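Local coordinates for L-threonine dehydrogenase (Flavobacterium frigidimaris, PDB 2YY7), which probably catalyses the NAD-dependent oxidation of L-threonine at its 3-hydroxyl group, binding the cofactor in a Rossmann-type fold, at residues S286-R289 / D293-H296; I168-L173 / D217-A222; Q59-V64 / A107-K112. All blocks are in the same frame, centred on the assembly; numbering follows the deposited sequence.

Along the chain the order is interaction 3, interaction 2, interaction 1, each closing before the next opens. Interactions 2 and 3 both belong to the parallel Rossmann-type core: 3 sets helix 57-66 against the loop leading into strand 112-118, and 2 sets strand 164-174, which pairs with 112-118, against helix 216-228. Their centres are about 25 Å apart, with no contact between them. Interaction 1, at the end of helix 286-292, has its centre about 12 Å from that of interaction 2 and touches it directly, W294 packing on D218 and A222. A222 thus stands between I168 of the NAD-binding strand and W294, linking interactions 1 and 2 through helix 216-228; interaction 3 sits at the periphery.

Interaction 1: S286-R289 / D293-H296; sequences SQAR and DWKH
The backbone link between the segments is a single weak hydrogen bond, W294 N to the carbonyl oxygen A288 O, 3.3 Å long but nearly straight at 168°. It forms because D293, with positive phi, turns the chain back past the end of helix 286-292. Two CA-H...O contacts add to it: D293 CA lies 3.1 Å from R289 O, and R289 CA faces W294 O.

Apolar packing is modest. A288 CB meets W294 CB at 3.9 Å, and the R289 aliphatic chain passes W294, its CG 3.9 Å from ring atom CD1.

Extended from CG to NE, R289 carries its guanidinium alongside the pyrrole part of the indole, with CD1 lying over one guanidinium face, offset toward the rim, and the planes 51° apart. The imidazole of H296 stands almost perpendicular to the guanidinium, at 89°, and brings CD2 to its edge. The polar ends have other partners: R289 NE forms a salt bridge with D285, and W294 NE1 a hydrogen bond with A243 O.

This is a helix C-terminus closed by a positive-phi residue, followed by an aromatic side chain that folds back and packs against D218 and A222 of helix 216-228.

Interaction 2: I168-L173 / D217-A222; sequences IRYPGL and DDAIDA. With NAD (nicotinamide-adenine-dinucleotide), chain E.
Y170 bridges helix and cofactor: CE1 sits 4.1 Å from A219 CB, while C6N of NAD comes to the ring edge, 3.7 Å from CD2. L173 rises over one face of the same ring and takes A219 CB between its two methyls, CD1 being 3.6 Å away. At the start of the segment, I168 CD1 reaches A222 CB at 4.0 Å; CG1 lies between backbone N and carbonyl carbon (chi1 54°), and the extended chi2 carries the methyl to the helix. The helix side chains that meet the strand here are the methyls of A219 and A222, and Y170 CE1 also lies near A219 O; such small side chains probably let the helix lie close to the strand. The polar tip of Y170 is met from the same helix, by T223.

R169 is the centre of an inverse gamma turn, and from Y170 to L173 the backbone follows the nicotinamide. L173 N donates to carboxamide oxygen O7N of NAD, 2.9 Å at 155°, which helps to set the rotation of that group. Y170 O lies 3.3 Å from NAD C5N, and P171 O is close to C4N. Carbonyl oxygens set this near the ring carbons would probably favour the positive charge of an oxidised nicotinamide.

Interaction 3: Q59-V64 / A107-K112; sequences QIEHLV and AKKIKK
E61 is the first residue of helix 57-66 to meet the loop, and it does so through its carboxylate. Its CG stands anti to the backbone N (chi1 -176°) and chi2 is extended as well, which carries the group well clear of the helix. There OE2 accepts a hydrogen bond from K109 NZ, 2.6 Å long, as part of a salt bridge; the ammonium approaches OE2 nearly along its C-O bond. K109 is also fully stretched beyond CG; the two chains cross at a slant, and CE, next to the bonded NZ, lies 3.4 Å from E61 OE2. An alanine at this position would take away the carboxylate, and the K109 ammonium would probably be left without its mate and with its long chain free to swing.

One turn further on, V64 makes the apolar half of the contact. CG1, anti to its backbone N, rests on the main chain of the loop, 3.4 Å from K109 O, and against the I110 branch methyl CG2 at 3.7 Å. The other V64 methyl, CG2, lies 3.9 Å from the same I110 CG2, which therefore bears on both methyls of the valine; the two side chains cross at about a right angle. Behind them both V64 and I110 touch I72 of strand 71-74.

On the loop side, helix 87-106 ends in a Schellman motif at K108, after which K109 and I110 turn toward helix 57-66 before strand 112-118 begins. This is one of the helix-to-strand connections of the Rossmann-type alpha/beta core. Charge and packing are separated here: the ion pair lies at the surface, where solvent would probably weaken it, while the valine-isoleucine contact is buried against the sheet.

Interaction 1: S286-R289 / D293-H296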
loop_
_atom_site.group_PDB
_atom_site.type_symbol
_atom_site.label_atom_id
_atom_site.label_comp_id
_atom_site.label_asym_id
_atom_site.label_seq_id
_atom_site.Cartn_x
_atom_site.Cartn_y
_atom_site.Cartn_z
ATOM N N SER A 286 -5.981 13.046 17.723
ATOM C CA SER A 286 -6.028 12.758 19.159
ATOM C C SER A 286 -4.971 11.778 19.679
ATOM O O SER A 286 -4.451 11.961 20.783
ATOM C CB SER A 286 -7.419 12.246 19.547
ATOM O OG SER A 286 -8.389 13.271 19.405
ATOM N N GLN A 287 -4.654 10.740 18.907
ATOM C CA GLN A 287 -3.649 9.776 19.357
ATOM C C GLN A 287 -2.279 10.435 19.526
ATOM O O GLN A 287 -1.532 10.109 20.451
ATOM C CB GLN A 287 -3.534 8.597 18.383
ATOM C CG GLN A 287 -4.622 7.531 18.518
ATOM C CD GLN A 287 -5.921 7.899 17.813
ATOM O OE1 GLN A 287 -6.852 7.092 17.745
ATOM N NE2 GLN A 287 -5.990 9.116 17.286
ATOM N N ALA A 288 -1.946 11.361 18.633
ATOM C CA ALA A 288 -0.663 12.052 18.718
ATOM C C ALA A 288 -0.604 12.913 19.978
ATOM O O ALA A 288 0.396 12.916 20.701
ATOM C CB ALA A 288 -0.452 12.920 17.482
ATOM N N ARG A 289 -1.679 13.648 20.236
ATOM C CA ARG A 289 -1.735 14.514 21.409
ATOM C C ARG A 289 -1.724 13.695 22.698
ATOM O O ARG A 289 -1.103 14.087 23.685
ATOM C CB ARG A 289 -2.985 15.403 21.341
ATOM C CG ARG A 289 -3.061 16.218 20.048
ATOM C CD ARG A 289 -4.226 17.208 20.008
ATOM N NE ARG A 289 -4.267 17.886 18.713
ATOM C CZ ARG A 289 -3.973 19.167 18.503
ATOM N NH1 ARG A 289 -3.617 19.961 19.506
ATOM N NH2 ARG A 289 -3.998 19.647 17.269
ATOM N N ASP A 293 1.996 13.970 23.626
ATOM C CA ASP A 293 1.685 15.367 23.915
ATOM C C ASP A 293 1.786 16.363 22.770
ATOM O O ASP A 293 2.231 17.492 22.971
ATOM C CB ASP A 293 2.559 15.864 25.065
ATOM C CG ASP A 293 2.200 15.222 26.387
ATOM O OD1 ASP A 293 1.027 15.346 26.798
ATOM O OD2 ASP A 293 3.089 14.600 27.009
ATOM N N TRP A 294 1.376 15.962 21.573
ATOM C CA TRP A 294 1.418 16.886 20.449
ATOM C C TRP A 294 0.447 18.037 20.695
ATOM O O TRP A 294 -0.659 17.828 21.184
ATOM C CB TRP A 294 1.023 16.183 19.148
ATOM C CG TRP A 294 0.678 17.151 18.039
ATOM C CD1 TRP A 294 -0.478 17.189 17.316
ATOM C CD2 TRP A 294 1.494 18.223 17.545
ATOM N NE1 TRP A 294 -0.436 18.213 16.402
ATOM C CE2 TRP A 294 0.762 18.866 16.519
ATOM C CE3 TRP A 294 2.771 18.705 17.868
ATOM C CZ2 TRP A 294 1.264 19.966 15.813
ATOM C CZ3 TRP A 294 3.270 19.801 17.165
ATOM C CH2 TRP A 294 2.515 20.419 16.149
ATOM N N LYS A 295 0.877 19.247 20.352
ATOM C CA LYS A 295 0.056 20.446 20.477
ATOM C C LYS A 295 0.551 21.505 19.490
ATOM O O LYS A 295 1.729 21.854 19.491
ATOM C CB LYS A 295 0.092 20.992 21.912
ATOM C CG LYS A 295 1.410 20.810 22.676
ATOM C CD LYS A 295 2.584 21.580 22.070
ATOM C CE LYS A 295 3.560 20.643 21.359
ATOM N NZ LYS A 295 4.712 21.375 20.755
ATOM N N HIS A 296 -0.342 22.000 18.637
ATOM C CA HIS A 296 0.036 23.016 17.658
ATOM C C HIS A 296 -0.054 24.398 18.288
ATOM O O HIS A 296 -0.788 24.596 19.254
ATOM C CB HIS A 296 -0.865 22.935 16.420
ATOM C CG HIS A 296 -2.295 23.301 16.676
ATOM N ND1 HIS A 296 -2.808 24.547 16.382
ATOM C CD2 HIS A 296 -3.324 22.581 17.181
ATOM C CE1 HIS A 296 -4.092 24.577 16.694
ATOM N NE2 HIS A 296 -4.429 23.396 17.180
#

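Interaction 2: I168-L173 / D217-A222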
loop_
_atom_site.group_PDB
_atom_site.type_symbol
_atom_site.label_atom_id
_atom_site.label_comp_id
_atom_site.label_asym_id
_atom_site.label_seq_id
_atom_site.Cartn_x
_atom_site.Cartn_y
_atom_site.Cartn_z
ATOM N N ILE A 168 4.822 10.762 10.985
ATOM C CA ILE A 168 3.643 11.599 11.122
ATOM C C ILE A 168 3.124 11.948 9.727
ATOM O O ILE A 168 3.898 12.126 8.780
ATOM C CB ILE A 168 3.918 12.908 11.928
ATOM C CG1 ILE A 168 5.093 13.673 11.333
ATOM C CG2 ILE A 168 4.204 12.573 13.390
ATOM C CD1 ILE A 168 5.507 14.869 12.183
ATOM N N ARG A 169 1.807 12.013 9.602
ATOM C CA ARG A 169 1.176 12.343 8.336
ATOM C C ARG A 169 1.005 13.863 8.269
ATOM O O ARG A 169 -0.056 14.390 8.602
ATOM C CB ARG A 169 -0.185 11.633 8.239
ATOM C CG ARG A 169 -0.097 10.100 8.223
ATOM C CD ARG A 169 -1.466 9.456 8.507
ATOM N NE ARG A 169 -1.424 7.992 8.463
ATOM C CZ ARG A 169 -2.287 7.197 9.094
ATOM N NH1 ARG A 169 -3.269 7.718 9.823
ATOM N NH2 ARG A 169 -2.160 5.879 9.013
ATOM N N TYR A 170 2.058 14.571 7.853
ATOM C CA TYR A 170 1.989 16.035 7.758
ATOM C C TYR A 170 0.844 16.517 6.869
ATOM O O TYR A 170 0.600 15.951 5.802
ATOM C CB TYR A 170 3.237 16.640 7.106
ATOM C CG TYR A 170 4.589 16.489 7.772
ATOM C CD1 TYR A 170 4.811 16.889 9.091
ATOM C CD2 TYR A 170 5.680 16.052 7.026
ATOM C CE1 TYR A 170 6.108 16.858 9.643
ATOM C CE2 TYR A 170 6.961 16.020 7.561
ATOM C CZ TYR A 170 7.172 16.421 8.861
ATOM O OH TYR A 170 8.458 16.374 9.356
ATOM N N PRO A 171 0.115 17.557 7.300
ATOM C CA PRO A 171 -0.955 18.045 6.429
ATOM C C PRO A 171 -0.225 19.003 5.469
ATOM O O PRO A 171 1.002 18.973 5.404
ATOM C CB PRO A 171 -1.898 18.765 7.397
ATOM C CG PRO A 171 -1.011 19.193 8.505
ATOM C CD PRO A 171 -0.081 18.019 8.686
ATOM N N GLY A 172 -0.945 19.829 4.717
ATOM C CA GLY A 172 -0.265 20.756 3.820
ATOM C C GLY A 172 0.575 21.728 4.640
ATOM O O GLY A 172 0.050 22.365 5.554
ATOM N N LEU A 173 1.864 21.853 4.323
ATOM C CA LEU A 173 2.750 22.742 5.084
ATOM C C LEU A 173 3.018 24.101 4.439
ATOM O O LEU A 173 3.161 24.215 3.222
ATOM C CB LEU A 173 4.089 22.045 5.367
ATOM C CG LEU A 173 4.058 20.730 6.146
ATOM C CD1 LEU A 173 5.479 20.369 6.565
ATOM C CD2 LEU A 173 3.167 20.857 7.376
ATOM N N ASP A 217 6.667 25.938 11.455
ATOM C CA ASP A 217 7.194 25.914 12.824
ATOM C C ASP A 217 6.571 24.770 13.624
ATOM O O ASP A 217 7.236 24.120 14.430
ATOM C CB ASP A 217 6.905 27.231 13.551
ATOM C CG ASP A 217 7.698 28.398 12.992
ATOM O OD1 ASP A 217 7.741 29.448 13.659
ATOM O OD2 ASP A 217 8.269 28.274 11.894
ATOM N N ASP A 218 5.284 24.546 13.403
ATOM C CA ASP A 218 4.561 23.489 14.097
ATOM C C ASP A 218 5.010 22.129 13.576
ATOM O O ASP A 218 5.261 21.206 14.354
ATOM C CB ASP A 218 3.054 23.672 13.884
ATOM C CG ASP A 218 2.452 24.684 14.832
ATOM O OD1 ASP A 218 1.436 25.312 14.473
ATOM O OD2 ASP A 218 2.985 24.848 15.946
ATOM N N ALA A 219 5.114 22.012 12.255
ATOM C CA ALA A 219 5.536 20.760 11.648
ATOM C C ALA A 219 6.909 20.357 12.187
ATOM O O ALA A 219 7.146 19.188 12.473
ATOM C CB ALA A 219 5.581 20.900 10.131
ATOM N N ILE A 220 7.807 21.328 12.323
ATOM C CA ILE A 220 9.152 21.060 12.834
ATOM C C ILE A 220 9.125 20.631 14.305
ATOM O O ILE A 220 9.813 19.691 14.703
ATOM C CB ILE A 220 10.056 22.301 12.692
ATOM C CG1 ILE A 220 10.178 22.687 11.216
ATOM C CG2 ILE A 220 11.430 22.023 13.296
ATOM C CD1 ILE A 220 10.733 21.585 10.328
ATOM N N ASP A 221 8.338 21.324 15.118
ATOM C CA ASP A 221 8.238 20.971 16.532
ATOM C C ASP A 221 7.710 19.544 16.665
ATOM O O ASP A 221 8.196 18.763 17.480
ATOM C CB ASP A 221 7.312 21.953 17.256
ATOM C CG ASP A 221 7.976 23.301 17.513
ATOM O OD1 ASP A 221 7.262 24.266 17.857
ATOM O OD2 ASP A 221 9.214 23.390 17.376
ATOM N N ALA A 222 6.719 19.209 15.845
ATOM C CA ALA A 222 6.127 17.879 15.861
ATOM C C ALA A 222 7.185 16.833 15.552
ATOM O O ALA A 222 7.312 15.834 16.262
ATOM C CB ALA A 222 4.995 17.797 14.835
HETATM P PA NAD E . 10.939 19.166 -1.088
HETATM O O1A NAD E . 10.848 20.630 -0.826
HETATM O O2A NAD E . 10.554 18.736 -2.458
HETATM O O5B NAD E . 12.349 18.600 -0.642
HETATM C C5B NAD E . 12.822 17.368 -1.103
HETATM C C4B NAD E . 14.331 17.374 -1.077
HETATM O O4B NAD E . 14.773 16.047 -1.371
HETATM C C3B NAD E . 14.926 18.334 -2.134
HETATM O O3B NAD E . 15.873 19.244 -1.549
HETATM C C2B NAD E . 15.525 17.376 -3.172
HETATM O O2B NAD E . 16.665 17.917 -3.817
HETATM C C1B NAD E . 15.845 16.148 -2.306
HETATM N N9A NAD E . 16.022 14.923 -3.099
HETATM C C8A NAD E . 15.233 14.512 -4.174
HETATM N N7A NAD E . 15.735 13.359 -4.639
HETATM C C5A NAD E . 16.798 13.038 -3.868
HETATM C C6A NAD E . 17.692 11.981 -3.935
HETATM N N6A NAD E . 17.620 11.105 -4.914
HETATM N N1A NAD E . 18.718 11.916 -3.029
HETATM C C2A NAD E . 18.871 12.887 -2.050
HETATM N N3A NAD E . 18.009 13.965 -1.985
HETATM C C4A NAD E . 16.991 14.020 -2.905
HETATM O O3 NAD E . 9.918 18.394 -0.120
HETATM P PN NAD E . 9.452 18.763 1.390
HETATM O O1N NAD E . 10.600 19.210 2.247
HETATM O O2N NAD E . 8.200 19.554 1.244
HETATM O O5D NAD E . 8.986 17.302 1.924
HETATM C C5D NAD E . 9.896 16.460 2.648
HETATM C C4D NAD E . 9.133 15.185 3.101
HETATM O O4D NAD E . 7.954 15.549 3.795
HETATM C C3D NAD E . 8.651 14.312 1.939
HETATM O O3D NAD E . 8.692 12.948 2.350
HETATM C C2D NAD E . 7.199 14.695 1.785
HETATM O O2D NAD E . 6.529 13.658 1.108
HETATM C C1D NAD E . 6.774 14.933 3.234
HETATM N N1N NAD E . 5.575 15.802 3.278
HETATM C C2N NAD E . 5.678 17.131 2.922
HETATM C C3N NAD E . 4.547 17.939 2.966
HETATM C C7N NAD E . 4.650 19.417 2.699
HETATM O O7N NAD E . 3.446 20.102 2.697
HETATM N N7N NAD E . 5.820 20.023 2.430
HETATM C C4N NAD E . 3.304 17.399 3.347
HETATM C C5N NAD E . 3.222 16.057 3.730
HETATM C C6N NAD E . 4.348 15.259 3.675
#

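Interaction 3: Q59-V64 / A107-K112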
loop_
_atom_site.group_PDB
_atom_site.type_symbol
_atom_site.label_atom_id
_atom_site.label_comp_id
_atom_site.label_asym_id
_atom_site.label_seq_id
_atom_site.Cartn_x
_atom_site.Cartn_y
_atom_site.Cartn_z
ATOM N N GLN A 59 25.800 4.774 -0.831
ATOM C CA GLN A 59 26.128 6.161 -0.517
ATOM C C GLN A 59 25.614 6.543 0.871
ATOM O O GLN A 59 26.274 7.274 1.600
ATOM C CB GLN A 59 25.537 7.113 -1.559
ATOM C CG GLN A 59 26.029 6.877 -2.975
ATOM C CD GLN A 59 25.637 7.993 -3.922
ATOM O OE1 GLN A 59 25.628 7.816 -5.140
ATOM N NE2 GLN A 59 25.326 9.152 -3.369
ATOM N N ILE A 60 24.432 6.054 1.230
ATOM C CA ILE A 60 23.860 6.356 2.541
ATOM C C ILE A 60 24.657 5.629 3.619
ATOM O O ILE A 60 25.022 6.218 4.636
ATOM C CB ILE A 60 22.382 5.914 2.634
ATOM C CG1 ILE A 60 21.562 6.587 1.525
ATOM C CG2 ILE A 60 21.819 6.283 4.003
ATOM C CD1 ILE A 60 20.108 6.130 1.465
ATOM N N GLU A 61 24.926 4.349 3.388
ATOM C CA GLU A 61 25.688 3.544 4.335
ATOM C C GLU A 61 27.040 4.207 4.610
ATOM O O GLU A 61 27.501 4.239 5.752
ATOM C CB GLU A 61 25.897 2.131 3.772
ATOM C CG GLU A 61 26.603 1.175 4.722
ATOM C CD GLU A 61 26.777 -0.218 4.135
ATOM O OE1 GLU A 61 27.400 -0.344 3.055
ATOM O OE2 GLU A 61 26.289 -1.187 4.757
ATOM N N HIS A 62 27.666 4.744 3.565
ATOM C CA HIS A 62 28.962 5.409 3.705
ATOM C C HIS A 62 28.904 6.650 4.596
ATOM O O HIS A 62 29.822 6.892 5.386
ATOM C CB HIS A 62 29.512 5.809 2.331
ATOM C CG HIS A 62 30.759 6.638 2.398
ATOM N ND1 HIS A 62 31.962 6.140 2.850
ATOM C CD2 HIS A 62 30.980 7.939 2.091
ATOM C CE1 HIS A 62 32.872 7.098 2.819
ATOM N NE2 HIS A 62 32.303 8.200 2.363
ATOM N N LEU A 63 27.844 7.446 4.464
ATOM C CA LEU A 63 27.716 8.647 5.289
ATOM C C LEU A 63 27.435 8.260 6.737
ATOM O O LEU A 63 27.901 8.922 7.670
ATOM C CB LEU A 63 26.601 9.560 4.763
ATOM C CG LEU A 63 26.792 10.101 3.342
ATOM C CD1 LEU A 63 25.651 11.045 2.983
ATOM C CD2 LEU A 63 28.125 10.824 3.248
ATOM N N VAL A 64 26.665 7.191 6.920
ATOM C CA VAL A 64 26.343 6.709 8.258
ATOM C C VAL A 64 27.630 6.303 8.961
ATOM O O VAL A 64 27.805 6.564 10.150
ATOM C CB VAL A 64 25.407 5.477 8.213
ATOM C CG1 VAL A 64 25.378 4.791 9.579
ATOM C CG2 VAL A 64 23.994 5.909 7.817
ATOM N N ALA A 107 19.928 -3.588 10.215
ATOM C CA ALA A 107 21.300 -4.059 10.374
ATOM C C ALA A 107 21.987 -3.474 11.609
ATOM O O ALA A 107 23.153 -3.766 11.870
ATOM C CB ALA A 107 22.112 -3.725 9.120
ATOM N N LYS A 108 21.264 -2.644 12.356
ATOM C CA LYS A 108 21.796 -2.015 13.568
ATOM C C LYS A 108 22.890 -0.987 13.282
ATOM O O LYS A 108 23.723 -0.706 14.143
ATOM C CB LYS A 108 22.350 -3.073 14.529
ATOM C CG LYS A 108 21.375 -4.185 14.896
ATOM C CD LYS A 108 20.234 -3.669 15.750
ATOM C CE LYS A 108 19.379 -4.816 16.270
ATOM N NZ LYS A 108 18.280 -4.330 17.155
ATOM N N LYS A 109 22.895 -0.427 12.077
ATOM C CA LYS A 109 23.893 0.575 11.720
ATOM C C LYS A 109 23.461 1.970 12.175
ATOM O O LYS A 109 24.271 2.894 12.226
ATOM C CB LYS A 109 24.152 0.535 10.214
ATOM C CG LYS A 109 25.030 -0.645 9.815
ATOM C CD LYS A 109 24.897 -0.985 8.350
ATOM C CE LYS A 109 25.738 -2.209 8.005
ATOM N NZ LYS A 109 25.378 -2.769 6.669
ATOM N N ILE A 110 22.175 2.112 12.491
ATOM C CA ILE A 110 21.622 3.367 12.997
ATOM C C ILE A 110 20.638 2.967 14.093
ATOM O O ILE A 110 20.236 1.807 14.177
ATOM C CB ILE A 110 20.889 4.199 11.906
ATOM C CG1 ILE A 110 19.672 3.439 11.383
ATOM C CG2 ILE A 110 21.850 4.528 10.757
ATOM C CD1 ILE A 110 18.831 4.253 10.418
ATOM N N LYS A 111 20.248 3.918 14.934
ATOM C CA LYS A 111 19.347 3.616 16.040
ATOM C C LYS A 111 17.894 4.046 15.872
ATOM O O LYS A 111 16.982 3.337 16.296
ATOM C CB LYS A 111 19.880 4.252 17.333
ATOM C CG LYS A 111 21.267 3.799 17.756
ATOM C CD LYS A 111 21.657 4.429 19.089
ATOM C CE LYS A 111 23.031 3.964 19.544
ATOM N NZ LYS A 111 23.421 4.551 20.862
ATOM N N LYS A 112 17.678 5.208 15.267
ATOM C CA LYS A 112 16.329 5.733 15.125
ATOM C C LYS A 112 16.073 6.339 13.747
ATOM O O LYS A 112 16.988 6.832 13.086
ATOM C CB LYS A 112 16.103 6.792 16.215
ATOM C CG LYS A 112 14.670 7.286 16.389
ATOM C CD LYS A 112 14.592 8.385 17.462
ATOM C CE LYS A 112 15.031 7.878 18.834
ATOM N NZ LYS A 112 14.952 8.943 19.892
#